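Restriction endonuclease S subunits (Thermoanaerobacter tengcongensis, PDB 3OKG) probably serves as the DNA-recognising specificity subunit of a type I methyltransferase, an enzyme composed of M and S polypeptides. Local coordinates at residues 266-271 with 299-304; 47-53 with 69-75; 208-213 with 374-379. All coordinates share one frame. Residues are numbered along the deposited sequence.

Interaction 1 of 3, residues 266-271 with 299-304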
ATOM      1  N   PHE A 266      23.620  -7.755  -3.874  1.00 45.84           N
ATOM      2  CA  PHE A 266      23.404  -7.105  -2.586  1.00 40.95           C
ATOM      3  C   PHE A 266      21.944  -7.252  -2.174  1.00 48.04           C
ATOM      4  O   PHE A 266      21.062  -7.338  -3.030  1.00 42.88           O
ATOM      5  CB  PHE A 266      23.786  -5.626  -2.658  1.00 20.00           C
ATOM      6  CG  PHE A 266      25.263  -5.375  -2.552  1.00 20.00           C
ATOM      7  CD1 PHE A 266      26.142  -6.422  -2.331  1.00 20.00           C
ATOM      8  CD2 PHE A 266      25.772  -4.092  -2.671  1.00 20.00           C
ATOM      9  CE1 PHE A 266      27.502  -6.194  -2.233  1.00 20.00           C
ATOM     10  CE2 PHE A 266      27.131  -3.860  -2.574  1.00 20.00           C
ATOM     11  CZ  PHE A 266      27.997  -4.911  -2.354  1.00 20.00           C
ATOM     12  N   GLY A 267      21.682  -7.286  -0.871  1.00 41.26           N
ATOM     13  CA  GLY A 267      20.321  -7.470  -0.405  1.00 52.92           C
ATOM     14  C   GLY A 267      19.993  -6.150   0.251  1.00 58.42           C
ATOM     15  O   GLY A 267      20.722  -5.161   0.088  1.00 50.41           O
ATOM     16  N   ASP A 268      18.891  -6.133   0.990  1.00 46.48           N
ATOM     17  CA  ASP A 268      18.474  -4.922   1.684  1.00 54.35           C
ATOM     18  C   ASP A 268      19.573  -4.253   2.502  1.00 47.23           C
ATOM     19  O   ASP A 268      19.839  -3.070   2.326  1.00 48.67           O
ATOM     20  CB  ASP A 268      17.253  -5.191   2.559  1.00 45.87           C
ATOM     21  CG  ASP A 268      16.026  -5.618   1.746  1.00 75.89           C
ATOM     22  OD1 ASP A 268      15.914  -5.230   0.560  1.00 51.58           O
ATOM     23  OD2 ASP A 268      15.170  -6.340   2.302  1.00 77.41           O
ATOM     24  N   LEU A 269      20.192  -5.023   3.395  1.00 46.80           N
ATOM     25  CA  LEU A 269      21.317  -4.546   4.196  1.00 62.71           C
ATOM     26  C   LEU A 269      22.553  -5.410   3.975  1.00 56.71           C
ATOM     27  O   LEU A 269      23.667  -4.896   3.934  1.00 41.73           O
ATOM     28  CB  LEU A 269      20.990  -4.560   5.690  1.00 45.20           C
ATOM     29  CG  LEU A 269      19.777  -3.799   6.217  1.00 63.01           C
ATOM     30  CD1 LEU A 269      19.694  -3.993   7.723  1.00 70.66           C
ATOM     31  CD2 LEU A 269      19.842  -2.322   5.852  1.00 42.70           C
ATOM     32  N   HIS A 270      22.349  -6.721   3.860  1.00 39.19           N
ATOM     33  CA  HIS A 270      23.444  -7.676   3.698  1.00 36.61           C
ATOM     34  C   HIS A 270      23.217  -8.515   2.441  1.00 57.53           C
ATOM     35  O   HIS A 270      22.079  -8.735   2.029  1.00 40.37           O
ATOM     36  CB  HIS A 270      23.511  -8.622   4.895  1.00 39.39           C
ATOM     37  CG  HIS A 270      23.300  -7.946   6.211  1.00 70.63           C
ATOM     38  ND1 HIS A 270      24.339  -7.632   7.061  1.00 74.70           N
ATOM     39  CD2 HIS A 270      22.171  -7.519   6.824  1.00 64.51           C
ATOM     40  CE1 HIS A 270      23.860  -7.042   8.142  1.00 68.04           C
ATOM     41  NE2 HIS A 270      22.546  -6.958   8.022  1.00 68.82           N
ATOM     42  N   PRO A 271      24.299  -8.993   1.820  1.00 43.85           N
ATOM     43  CA  PRO A 271      24.088  -9.831   0.640  1.00 42.23           C
ATOM     44  C   PRO A 271      23.824 -11.233   1.128  1.00 32.50           C
ATOM     45  O   PRO A 271      24.397 -11.670   2.131  1.00 41.55           O
ATOM     46  CB  PRO A 271      25.451  -9.791  -0.074  1.00 45.99           C
ATOM     47  CG  PRO A 271      26.315  -8.861   0.746  1.00 45.77           C
ATOM     48  CD  PRO A 271      25.728  -8.841   2.115  1.00 42.46           C
ATOM     49  N   SER A 299      26.234   2.619  -4.415  1.00 47.16           N
ATOM     50  CA  SER A 299      25.320   1.818  -3.605  1.00 37.93           C
ATOM     51  C   SER A 299      26.086   0.951  -2.610  1.00 35.38           C
ATOM     52  O   SER A 299      27.213   0.525  -2.875  1.00 38.47           O
ATOM     53  CB  SER A 299      24.437   0.938  -4.495  1.00 43.45           C
ATOM     54  OG  SER A 299      23.722   0.018  -3.698  1.00 51.14           O
ATOM     55  N   THR A 300      25.437   0.643  -1.495  1.00 36.70           N
ATOM     56  CA  THR A 300      26.093   0.094  -0.321  1.00 35.52           C
ATOM     57  C   THR A 300      25.385  -1.102   0.348  1.00 33.34           C
ATOM     58  O   THR A 300      24.154  -1.215   0.345  1.00 38.56           O
ATOM     59  CB  THR A 300      26.213   1.226   0.730  1.00 42.70           C
ATOM     60  OG1 THR A 300      27.559   1.721   0.762  1.00 54.95           O
ATOM     61  CG2 THR A 300      25.825   0.730   2.088  1.00 37.24           C
ATOM     62  N   ASN A 301      26.184  -1.992   0.930  1.00 34.16           N
ATOM     63  CA  ASN A 301      25.702  -3.034   1.826  1.00 30.14           C
ATOM     64  C   ASN A 301      26.707  -3.264   2.956  1.00 32.26           C
ATOM     65  O   ASN A 301      27.808  -2.727   2.940  1.00 37.24           O
ATOM     66  CB  ASN A 301      25.504  -4.361   1.072  1.00 41.85           C
ATOM     67  CG  ASN A 301      24.032  -4.741   0.894  1.00 47.04           C
ATOM     68  OD1 ASN A 301      23.159  -3.889   0.721  1.00 45.13           O
ATOM     69  ND2 ASN A 301      23.762  -6.034   0.928  1.00 36.61           N
ATOM     70  N   VAL A 302      26.341  -4.080   3.930  1.00 32.17           N
ATOM     71  CA  VAL A 302      27.294  -4.495   4.956  1.00 31.89           C
ATOM     72  C   VAL A 302      27.474  -6.005   4.923  1.00 49.59           C
ATOM     73  O   VAL A 302      26.506  -6.748   4.782  1.00 44.40           O
ATOM     74  CB  VAL A 302      26.826  -4.071   6.358  1.00 35.68           C
ATOM     75  CG1 VAL A 302      27.533  -4.877   7.441  1.00 49.45           C
ATOM     76  CG2 VAL A 302      27.044  -2.569   6.555  1.00 33.63           C
ATOM     77  N   ALA A 303      28.713  -6.459   5.059  1.00 36.99           N
ATOM     78  CA  ALA A 303      28.990  -7.895   5.096  1.00 43.10           C
ATOM     79  C   ALA A 303      28.572  -8.481   6.431  1.00 52.35           C
ATOM     80  O   ALA A 303      28.915  -7.937   7.475  1.00 42.82           O
ATOM     81  CB  ALA A 303      30.471  -8.157   4.868  1.00 34.25           C
ATOM     82  N   ASN A 304      27.843  -9.593   6.411  1.00 50.60           N
ATOM     83  CA  ASN A 304      27.561 -10.300   7.666  1.00 50.75           C
ATOM     84  C   ASN A 304      28.290 -11.631   7.803  1.00 70.03           C
ATOM     85  O   ASN A 304      28.158 -12.309   8.825  1.00 47.03           O
ATOM     86  CB  ASN A 304      26.056 -10.467   7.930  1.00 59.56           C
ATOM     87  CG  ASN A 304      25.281 -10.947   6.710  1.00 78.52           C
ATOM     88  OD1 ASN A 304      24.045 -10.956   6.718  1.00 76.08           O
ATOM     89  ND2 ASN A 304      25.995 -11.345   5.660  1.00 60.27           N
TER
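Here a loop of the second DNA specificity domain curls over strand 300-302, an outermost strand of an antiparallel four-stranded sheet whose other edge is strand 237-241. At the strand's entry Ser299 O lies near the plane of the Phe266 ring, at its edge, 4.4 Å from Phe266 CE2. Thr300 turns its CA-to-CB bond away from the loop, and its side chain meets Leu328 and Leu331 of helix 324-333. Asn301 points back and is the residue most covered by the loop: its CB sits over the Phe266 ring face, 3.8 Å from the centroid, a CH-pi contact, while its amide end is enclosed by the turn of backbone from Gly267 to Pro271. That turn is tight, since a side chain on Gly267 would run into His270 O. Val302 N donates an almost linear hydrogen bond to Leu269 O at 2.8 Å; Val302 O in turn receives a CA-H...O contact from His270 CA at 3.4 Å. Ala303 faces away, its backbone hydrogen-bonded to those of Gly287 and Asp288. Asn304 turns toward the loop again and ends the contact, with Asn304 OD1 only 3.0 Å from His270 CB.

Interaction 2 of 3, residues 47-53 with 69-75. With SO4 (sulfate ion), chain I.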
ATOM      1  N   PRO A  47     -35.428  10.012 -28.582  1.00 28.69           N
ATOM      2  CA  PRO A  47     -34.116  10.062 -29.222  1.00 25.25           C
ATOM      3  C   PRO A  47     -33.425  11.412 -29.036  1.00 26.79           C
ATOM      4  O   PRO A  47     -32.197  11.422 -29.007  1.00 31.65           O
ATOM      5  CB  PRO A  47     -34.447   9.823 -30.710  1.00 38.72           C
ATOM      6  CG  PRO A  47     -35.928  10.188 -30.825  1.00 37.21           C
ATOM      7  CD  PRO A  47     -36.487   9.658 -29.548  1.00 41.10           C
ATOM      8  N   SER A  48     -34.173  12.506 -28.902  1.00 26.28           N
ATOM      9  CA  SER A  48     -33.542  13.828 -28.792  1.00 25.52           C
ATOM     10  C   SER A  48     -33.390  14.287 -27.370  1.00 39.54           C
ATOM     11  O   SER A  48     -33.021  15.431 -27.126  1.00 33.94           O
ATOM     12  CB  SER A  48     -34.345  14.889 -29.544  1.00 39.95           C
ATOM     13  OG  SER A  48     -34.248  14.656 -30.927  1.00 51.59           O
ATOM     14  N   THR A  49     -33.686  13.398 -26.434  1.00 30.73           N
ATOM     15  CA  THR A  49     -33.685  13.766 -25.030  1.00 30.97           C
ATOM     16  C   THR A  49     -32.461  13.192 -24.329  1.00 25.82           C
ATOM     17  O   THR A  49     -32.191  12.013 -24.430  1.00 28.35           O
ATOM     18  CB  THR A  49     -34.954  13.276 -24.363  1.00 32.11           C
ATOM     19  OG1 THR A  49     -36.073  13.915 -24.991  1.00 34.63           O
ATOM     20  CG2 THR A  49     -34.951  13.634 -22.888  1.00 32.18           C
ATOM     21  N   TYR A  50     -31.699  14.049 -23.655  1.00 31.33           N
ATOM     22  CA  TYR A  50     -30.537  13.581 -22.922  1.00 23.94           C
ATOM     23  C   TYR A  50     -30.993  12.843 -21.664  1.00 22.89           C
ATOM     24  O   TYR A  50     -31.982  13.226 -21.045  1.00 26.33           O
ATOM     25  CB  TYR A  50     -29.641  14.764 -22.541  1.00 26.42           C
ATOM     26  CG  TYR A  50     -28.685  15.147 -23.655  1.00 20.85           C
ATOM     27  CD1 TYR A  50     -27.536  14.411 -23.882  1.00 23.94           C
ATOM     28  CD2 TYR A  50     -28.959  16.232 -24.499  1.00 24.10           C
ATOM     29  CE1 TYR A  50     -26.652  14.739 -24.920  1.00 24.63           C
ATOM     30  CE2 TYR A  50     -28.070  16.576 -25.545  1.00 28.16           C
ATOM     31  CZ  TYR A  50     -26.934  15.828 -25.737  1.00 26.08           C
ATOM     32  OH  TYR A  50     -26.060  16.138 -26.754  1.00 25.71           O
ATOM     33  N   PHE A  51     -30.274  11.794 -21.292  1.00 23.48           N
ATOM     34  CA  PHE A  51     -30.448  11.208 -19.963  1.00 28.87           C
ATOM     35  C   PHE A  51     -29.062  10.956 -19.379  1.00 26.38           C
ATOM     36  O   PHE A  51     -28.068  10.922 -20.112  1.00 25.47           O
ATOM     37  CB  PHE A  51     -31.234   9.891 -20.045  1.00 23.52           C
ATOM     38  CG  PHE A  51     -30.479   8.790 -20.697  1.00 24.10           C
ATOM     39  CD1 PHE A  51     -29.911   7.769 -19.937  1.00 20.01           C
ATOM     40  CD2 PHE A  51     -30.314   8.766 -22.072  1.00 23.44           C
ATOM     41  CE1 PHE A  51     -29.197   6.750 -20.536  1.00 25.31           C
ATOM     42  CE2 PHE A  51     -29.596   7.748 -22.684  1.00 22.76           C
ATOM     43  CZ  PHE A  51     -29.035   6.732 -21.924  1.00 31.10           C
ATOM     44  N   VAL A  52     -28.980  10.789 -18.063  1.00 24.15           N
ATOM     45  CA  VAL A  52     -27.691  10.486 -17.455  1.00 17.97           C
ATOM     46  C   VAL A  52     -27.601   8.988 -17.208  1.00 20.22           C
ATOM     47  O   VAL A  52     -28.546   8.396 -16.662  1.00 20.04           O
ATOM     48  CB  VAL A  52     -27.501  11.249 -16.135  1.00 21.23           C
ATOM     49  CG1 VAL A  52     -26.148  10.889 -15.544  1.00 25.12           C
ATOM     50  CG2 VAL A  52     -27.582  12.762 -16.373  1.00 28.70           C
ATOM     51  N   TYR A  53     -26.498   8.363 -17.633  1.00 18.76           N
ATOM     52  CA  TYR A  53     -26.357   6.911 -17.564  1.00 19.76           C
ATOM     53  C   TYR A  53     -25.309   6.527 -16.534  1.00 25.63           C
ATOM     54  O   TYR A  53     -24.185   7.032 -16.572  1.00 25.41           O
ATOM     55  CB  TYR A  53     -25.921   6.365 -18.917  1.00 18.53           C
ATOM     56  CG  TYR A  53     -25.840   4.873 -18.994  1.00 22.30           C
ATOM     57  CD1 TYR A  53     -26.812   4.076 -18.399  1.00 20.89           C
ATOM     58  CD2 TYR A  53     -24.819   4.260 -19.686  1.00 31.07           C
ATOM     59  CE1 TYR A  53     -26.731   2.697 -18.461  1.00 17.12           C
ATOM     60  CE2 TYR A  53     -24.745   2.876 -19.776  1.00 28.62           C
ATOM     61  CZ  TYR A  53     -25.715   2.110 -19.164  1.00 24.68           C
ATOM     62  OH  TYR A  53     -25.643   0.743 -19.257  1.00 23.63           O
ATOM     63  N   PRO A  69     -20.729   9.414 -14.115  1.00 18.61           N
ATOM     64  CA  PRO A  69     -21.805   9.010 -15.024  1.00 25.66           C
ATOM     65  C   PRO A  69     -21.698   9.863 -16.289  1.00 26.81           C
ATOM     66  O   PRO A  69     -21.040  10.909 -16.266  1.00 29.58           O
ATOM     67  CB  PRO A  69     -23.047   9.403 -14.255  1.00 21.42           C
ATOM     68  CG  PRO A  69     -22.603  10.624 -13.465  1.00 28.19           C
ATOM     69  CD  PRO A  69     -21.236  10.214 -12.988  1.00 22.11           C
ATOM     70  N   LYS A  70     -22.318   9.420 -17.370  1.00 26.58           N
ATOM     71  CA  LYS A  70     -22.176  10.119 -18.643  1.00 23.72           C
ATOM     72  C   LYS A  70     -23.527  10.585 -19.120  1.00 27.20           C
ATOM     73  O   LYS A  70     -24.486   9.840 -19.039  1.00 24.57           O
ATOM     74  CB  LYS A  70     -21.547   9.208 -19.703  1.00 29.36           C
ATOM     75  CG  LYS A  70     -21.144  10.003 -20.973  1.00 45.69           C
ATOM     76  CD  LYS A  70     -21.116   9.157 -22.242  1.00 76.12           C
ATOM     77  CE  LYS A  70     -19.762   8.503 -22.478  1.00 83.54           C
ATOM     78  NZ  LYS A  70     -19.728   7.807 -23.799  1.00 72.77           N
ATOM     79  N   GLU A  71     -23.611  11.818 -19.625  1.00 20.92           N
ATOM     80  CA  GLU A  71     -24.872  12.282 -20.159  1.00 22.94           C
ATOM     81  C   GLU A  71     -24.921  11.858 -21.618  1.00 30.73           C
ATOM     82  O   GLU A  71     -24.011  12.146 -22.402  1.00 26.79           O
ATOM     83  CB  GLU A  71     -25.066  13.792 -19.978  1.00 23.37           C
ATOM     84  CG  GLU A  71     -26.478  14.239 -20.315  1.00 30.16           C
ATOM     85  CD  GLU A  71     -26.916  15.453 -19.529  1.00 29.80           C
ATOM     86  OE1 GLU A  71     -26.077  16.037 -18.820  1.00 33.62           O
ATOM     87  OE2 GLU A  71     -28.101  15.820 -19.615  1.00 38.63           O
ATOM     88  N   ILE A  72     -25.990  11.167 -21.973  1.00 23.02           N
ATOM     89  CA  ILE A  72     -26.101  10.544 -23.278  1.00 22.54           C
ATOM     90  C   ILE A  72     -27.405  10.919 -23.971  1.00 26.87           C
ATOM     91  O   ILE A  72     -28.452  11.050 -23.347  1.00 21.06           O
ATOM     92  CB  ILE A  72     -26.034   9.011 -23.151  1.00 25.41           C
ATOM     93  CG1 ILE A  72     -24.702   8.599 -22.519  1.00 33.12           C
ATOM     94  CG2 ILE A  72     -26.219   8.348 -24.512  1.00 30.73           C
ATOM     95  CD1 ILE A  72     -24.668   7.105 -22.101  1.00 32.59           C
ATOM     96  N   LEU A  73     -27.329  11.103 -25.286  1.00 31.55           N
ATOM     97  CA  LEU A  73     -28.518  11.369 -26.074  1.00 29.30           C
ATOM     98  C   LEU A  73     -29.339  10.078 -26.195  1.00 19.72           C
ATOM     99  O   LEU A  73     -28.782   9.009 -26.422  1.00 25.77           O
ATOM    100  CB  LEU A  73     -28.095  11.878 -27.460  1.00 39.74           C
ATOM    101  CG  LEU A  73     -29.115  12.659 -28.285  1.00 32.60           C
ATOM    102  CD1 LEU A  73     -29.720  13.797 -27.514  1.00 24.67           C
ATOM    103  CD2 LEU A  73     -28.449  13.166 -29.568  1.00 34.07           C
ATOM    104  N   GLY A  74     -30.662  10.173 -26.060  1.00 26.38           N
ATOM    105  CA  GLY A  74     -31.490   8.975 -26.064  1.00 29.14           C
ATOM    106  C   GLY A  74     -31.237   8.106 -27.280  1.00 30.25           C
ATOM    107  O   GLY A  74     -31.165   6.877 -27.199  1.00 26.84           O
ATOM    108  N   GLN A  75     -31.103   8.751 -28.432  1.00 30.91           N
ATOM    109  CA  GLN A  75     -30.790   8.038 -29.662  1.00 27.49           C
ATOM    110  C   GLN A  75     -29.633   7.068 -29.476  1.00 29.30           C
ATOM    111  O   GLN A  75     -29.611   5.987 -30.057  1.00 31.61           O
ATOM    112  CB  GLN A  75     -30.422   9.046 -30.755  1.00 30.15           C
ATOM    113  CG  GLN A  75     -29.865   8.392 -31.986  1.00 45.08           C
ATOM    114  CD  GLN A  75     -29.556   9.399 -33.064  1.00 54.55           C
ATOM    115  OE1 GLN A  75     -29.820  10.597 -32.905  1.00 43.71           O
ATOM    116  NE2 GLN A  75     -28.992   8.925 -34.173  1.00 61.07           N
TER
HETATM  117  S   SO4 I 405     -37.882  13.306 -28.112  1.00 64.72           S
HETATM  118  O1  SO4 I 405     -38.187  14.732 -28.099  1.00 41.76           O
HETATM  119  O2  SO4 I 405     -38.929  12.613 -27.367  1.00 62.75           O
HETATM  120  O3  SO4 I 405     -37.826  12.790 -29.478  1.00 68.28           O
HETATM  121  O4  SO4 I 405     -36.575  13.084 -27.495  1.00 49.65           O
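Ile72 is the apolar centre of one face, its CD1 3.5 Å from Tyr53 CB and its CB 3.8 Å from Phe51 CE2. The two aromatic residues continue inward onto Ala81 and Ile113, so this face is the more buried one. On the other face Tyr50 lays its ring against Leu73, with Leu73 CD1 3.8 Å from the Tyr50 ring centroid in a CH-pi contact, and Val52 CG1 meets Pro69 CB at 3.7 Å. Between the faces runs the backbone ladder: Phe51 and Ile72 exchange two hydrogen bonds of 2.8 Å (Phe51 N to Ile72 O, Ile72 N to Phe51 O), Tyr53 and Lys70 two more (Tyr53 N to Lys70 O 2.9 Å, Lys70 N to Tyr53 O 3.1 Å). Beyond the last bridge, backbone hydrogen bonds tie the 3-10 start to the loop, Gly74 N to Thr49 O and Gln75 N to Pro47 O, both 2.9 Å. At the polar edge a sulfate, probably from the crystallisation liquor, accepts hydrogen bonds at O4 from Ser48 N (2.8 Å) and Thr49 OG1 (2.7 Å), and is also hydrogen-bonded to Asn46 ND2. The whole is an antiparallel edge pair: strand 70-73 borders the mixed sheet of the first DNA specificity domain, and 50-54 links it to strand 113-115.

Interaction 3 of 3, residues 208-213 with 374-379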
ATOM      1  N   LEU A 208      13.362  15.837   8.043  1.00 31.37           N
ATOM      2  CA  LEU A 208      14.169  15.734   9.252  1.00 37.87           C
ATOM      3  C   LEU A 208      15.471  14.944   9.034  1.00 30.06           C
ATOM      4  O   LEU A 208      16.542  15.356   9.495  1.00 31.71           O
ATOM      5  CB  LEU A 208      13.353  15.078  10.366  1.00 32.17           C
ATOM      6  CG  LEU A 208      14.094  14.873  11.686  1.00 36.35           C
ATOM      7  CD1 LEU A 208      14.859  16.137  12.098  1.00 35.27           C
ATOM      8  CD2 LEU A 208      13.139  14.438  12.778  1.00 31.49           C
ATOM      9  N   MET A 209      15.372  13.804   8.364  1.00 28.35           N
ATOM     10  CA  MET A 209      16.545  12.951   8.155  1.00 28.08           C
ATOM     11  C   MET A 209      17.555  13.703   7.298  1.00 33.09           C
ATOM     12  O   MET A 209      18.734  13.827   7.657  1.00 27.72           O
ATOM     13  CB  MET A 209      16.156  11.653   7.465  1.00 29.29           C
ATOM     14  CG  MET A 209      17.334  10.803   7.013  1.00 33.13           C
ATOM     15  SD  MET A 209      18.319  10.266   8.435  1.00 46.03           S
ATOM     16  CE  MET A 209      17.393   8.827   8.845  1.00 29.33           C
ATOM     17  N   GLN A 210      17.070  14.210   6.171  1.00 25.17           N
ATOM     18  CA  GLN A 210      17.887  14.974   5.234  1.00 35.26           C
ATOM     19  C   GLN A 210      18.581  16.171   5.914  1.00 35.74           C
ATOM     20  O   GLN A 210      19.779  16.390   5.726  1.00 33.44           O
ATOM     21  CB  GLN A 210      17.022  15.395   4.038  1.00 38.05           C
ATOM     22  CG  GLN A 210      17.730  16.221   2.980  1.00 52.39           C
ATOM     23  CD  GLN A 210      16.829  16.526   1.787  1.00 90.85           C
ATOM     24  OE1 GLN A 210      16.561  15.650   0.959  1.00 95.77           O
ATOM     25  NE2 GLN A 210      16.363  17.773   1.694  1.00 70.33           N
ATOM     26  N   THR A 211      17.836  16.911   6.732  1.00 25.80           N
ATOM     27  CA  THR A 211      18.366  18.027   7.511  1.00 27.15           C
ATOM     28  C   THR A 211      19.419  17.588   8.529  1.00 33.45           C
ATOM     29  O   THR A 211      20.459  18.251   8.707  1.00 30.22           O
ATOM     30  CB  THR A 211      17.225  18.772   8.258  1.00 40.88           C
ATOM     31  OG1 THR A 211      16.361  19.402   7.306  1.00 43.14           O
ATOM     32  CG2 THR A 211      17.794  19.824   9.190  1.00 39.75           C
ATOM     33  N   ALA A 212      19.156  16.482   9.213  1.00 27.55           N
ATOM     34  CA  ALA A 212      20.107  15.973  10.203  1.00 26.52           C
ATOM     35  C   ALA A 212      21.438  15.548   9.544  1.00 26.34           C
ATOM     36  O   ALA A 212      22.503  15.806  10.081  1.00 28.73           O
ATOM     37  CB  ALA A 212      19.502  14.804  10.997  1.00 27.85           C
ATOM     38  N   LEU A 213      21.362  14.895   8.391  1.00 24.73           N
ATOM     39  CA  LEU A 213      22.565  14.409   7.729  1.00 24.71           C
ATOM     40  C   LEU A 213      23.385  15.604   7.241  1.00 33.09           C
ATOM     41  O   LEU A 213      24.605  15.630   7.406  1.00 30.12           O
ATOM     42  CB  LEU A 213      22.218  13.489   6.567  1.00 23.33           C
ATOM     43  CG  LEU A 213      21.562  12.131   6.924  1.00 23.43           C
ATOM     44  CD1 LEU A 213      20.951  11.494   5.688  1.00 30.00           C
ATOM     45  CD2 LEU A 213      22.593  11.185   7.509  1.00 23.12           C
ATOM     46  N   TYR A 374      21.049   8.828  17.329  1.00 26.71           N
ATOM     47  CA  TYR A 374      20.029   9.784  16.916  1.00 24.81           C
ATOM     48  C   TYR A 374      19.521   9.531  15.495  1.00 33.43           C
ATOM     49  O   TYR A 374      18.318   9.499  15.264  1.00 25.35           O
ATOM     50  CB  TYR A 374      20.536  11.216  17.061  1.00 26.76           C
ATOM     51  CG  TYR A 374      19.640  12.237  16.414  1.00 31.62           C
ATOM     52  CD1 TYR A 374      18.396  12.551  16.970  1.00 31.68           C
ATOM     53  CD2 TYR A 374      20.030  12.894  15.259  1.00 33.92           C
ATOM     54  CE1 TYR A 374      17.555  13.491  16.382  1.00 27.82           C
ATOM     55  CE2 TYR A 374      19.199  13.854  14.661  1.00 46.55           C
ATOM     56  CZ  TYR A 374      17.965  14.145  15.230  1.00 51.48           C
ATOM     57  OH  TYR A 374      17.134  15.081  14.647  1.00 35.73           O
ATOM     58  N   LEU A 375      20.436   9.372  14.541  1.00 22.88           N
ATOM     59  CA  LEU A 375      20.071   9.082  13.153  1.00 24.06           C
ATOM     60  C   LEU A 375      19.312   7.762  13.020  1.00 25.97           C
ATOM     61  O   LEU A 375      18.422   7.640  12.189  1.00 22.79           O
ATOM     62  CB  LEU A 375      21.333   9.011  12.265  1.00 22.56           C
ATOM     63  CG  LEU A 375      22.117  10.327  12.083  1.00 21.64           C
ATOM     64  CD1 LEU A 375      23.356  10.048  11.188  1.00 18.85           C
ATOM     65  CD2 LEU A 375      21.247  11.419  11.484  1.00 20.82           C
ATOM     66  N   ASP A 376      19.717   6.761  13.794  1.00 22.11           N
ATOM     67  CA  ASP A 376      19.057   5.465  13.751  1.00 21.81           C
ATOM     68  C   ASP A 376      17.582   5.617  14.107  1.00 25.14           C
ATOM     69  O   ASP A 376      16.731   4.966  13.499  1.00 26.98           O
ATOM     70  CB  ASP A 376      19.702   4.492  14.739  1.00 26.69           C
ATOM     71  CG  ASP A 376      20.981   3.878  14.205  1.00 38.60           C
ATOM     72  OD1 ASP A 376      21.290   4.047  13.002  1.00 34.74           O
ATOM     73  OD2 ASP A 376      21.667   3.217  15.006  1.00 33.54           O
ATOM     74  N   GLN A 377      17.290   6.452  15.104  1.00 25.39           N
ATOM     75  CA  GLN A 377      15.889   6.662  15.507  1.00 28.39           C
ATOM     76  C   GLN A 377      15.069   7.223  14.333  1.00 27.82           C
ATOM     77  O   GLN A 377      14.003   6.727  14.011  1.00 24.99           O
ATOM     78  CB  GLN A 377      15.822   7.576  16.741  1.00 32.09           C
ATOM     79  CG  GLN A 377      14.440   8.079  17.099  1.00 42.84           C
ATOM     80  CD  GLN A 377      13.820   7.346  18.289  1.00 71.79           C
ATOM     81  OE1 GLN A 377      14.187   6.207  18.608  1.00 47.68           O
ATOM     82  NE2 GLN A 377      12.872   8.007  18.954  1.00 49.50           N
ATOM     83  N   ILE A 378      15.582   8.258  13.674  1.00 24.26           N
ATOM     84  CA  ILE A 378      14.899   8.840  12.524  1.00 23.68           C
ATOM     85  C   ILE A 378      14.781   7.854  11.361  1.00 27.95           C
ATOM     86  O   ILE A 378      13.732   7.740  10.709  1.00 26.41           O
ATOM     87  CB  ILE A 378      15.647  10.084  12.008  1.00 23.01           C
ATOM     88  CG1 ILE A 378      15.868  11.099  13.132  1.00 30.08           C
ATOM     89  CG2 ILE A 378      14.907  10.688  10.838  1.00 21.08           C
ATOM     90  CD1 ILE A 378      16.790  12.282  12.706  1.00 28.88           C
ATOM     91  N   GLN A 379      15.867   7.151  11.075  1.00 24.80           N
ATOM     92  CA  GLN A 379      15.866   6.200   9.961  1.00 32.00           C
ATOM     93  C   GLN A 379      14.805   5.127  10.181  1.00 31.31           C
ATOM     94  O   GLN A 379      14.112   4.722   9.248  1.00 31.80           O
ATOM     95  CB  GLN A 379      17.256   5.573   9.793  1.00 31.92           C
ATOM     96  CG  GLN A 379      17.333   4.345   8.903  1.00 41.84           C
ATOM     97  CD  GLN A 379      18.687   3.633   9.043  1.00 52.37           C
ATOM     98  OE1 GLN A 379      18.886   2.798   9.932  1.00 43.13           O
ATOM     99  NE2 GLN A 379      19.624   3.982   8.174  1.00 40.11           N
TER
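Met209 reaches across the groove and lays its terminal methyl on the opposite helix: Met209 CE is 3.2 Å from Gln379 N, 3.4 Å from Gln379 CB, and 3.7 Å from both Leu375 O and Ile378 CG2. Its CA-to-CB bond points sideways, so it is the bend of the side chain (chi2 and chi3 both p) that brings the methyl in. One turn on, Ala212 fills the space among three residues of helix 365-388, its CB 3.8 Å from Tyr374 CE2, 3.8 Å from Leu375 CD2 and 4.1 Å from Ile378 CD1. The Tyr374 ring offers its edge to that methyl, while its hydroxyl end reaches Leu208, with Tyr374 OH 3.6 Å from Leu208 CD1. Leu208 CG also approaches Ile378 CD1 at 3.9 Å. On the other flank Leu213 CD2 meets Leu375 CD1 at 3.9 Å, and both leucines lean on Tyr329 of helix 324-333, whose hydroxyl is hydrogen-bonded to Asp376 OD1. No hydrogen bond crosses the interface; the two helices are joined by side-chain interdigitation. The segment axes come within 10.0 Å and run 159° apart, that is, antiparallel with a modest tilt. Such side-by-side packing of helix 174-216 with helix 365-388, the latter predicted as coiled coil here, is characteristic of the antiparallel coiled coil that spaces the two DNA specificity domains of type I S subunits.

Overall arrangement
The three contacts mark the three parts of an elongated chain. Interaction 2 belongs to the first specificity domain and interaction 1 to the second, on opposite sides of the chain's centre with their own centres 61 Å apart; interaction 3 joins the long helices. All are partly buried, but interaction 2 is the most exposed and relies on a backbone ladder, interaction 1 uses one backbone bond plus an enclosed asparagine, and interaction 3 is apolar packing with no hydrogen bond across it. Interactions 1 and 3 lie close, centres 20 Å apart, without touching, and both touch helix 324-333: Thr300 and Val302 at Leu328, Leu213 and Leu375 at Tyr329. It thus ties the second domain's sheet to the helices.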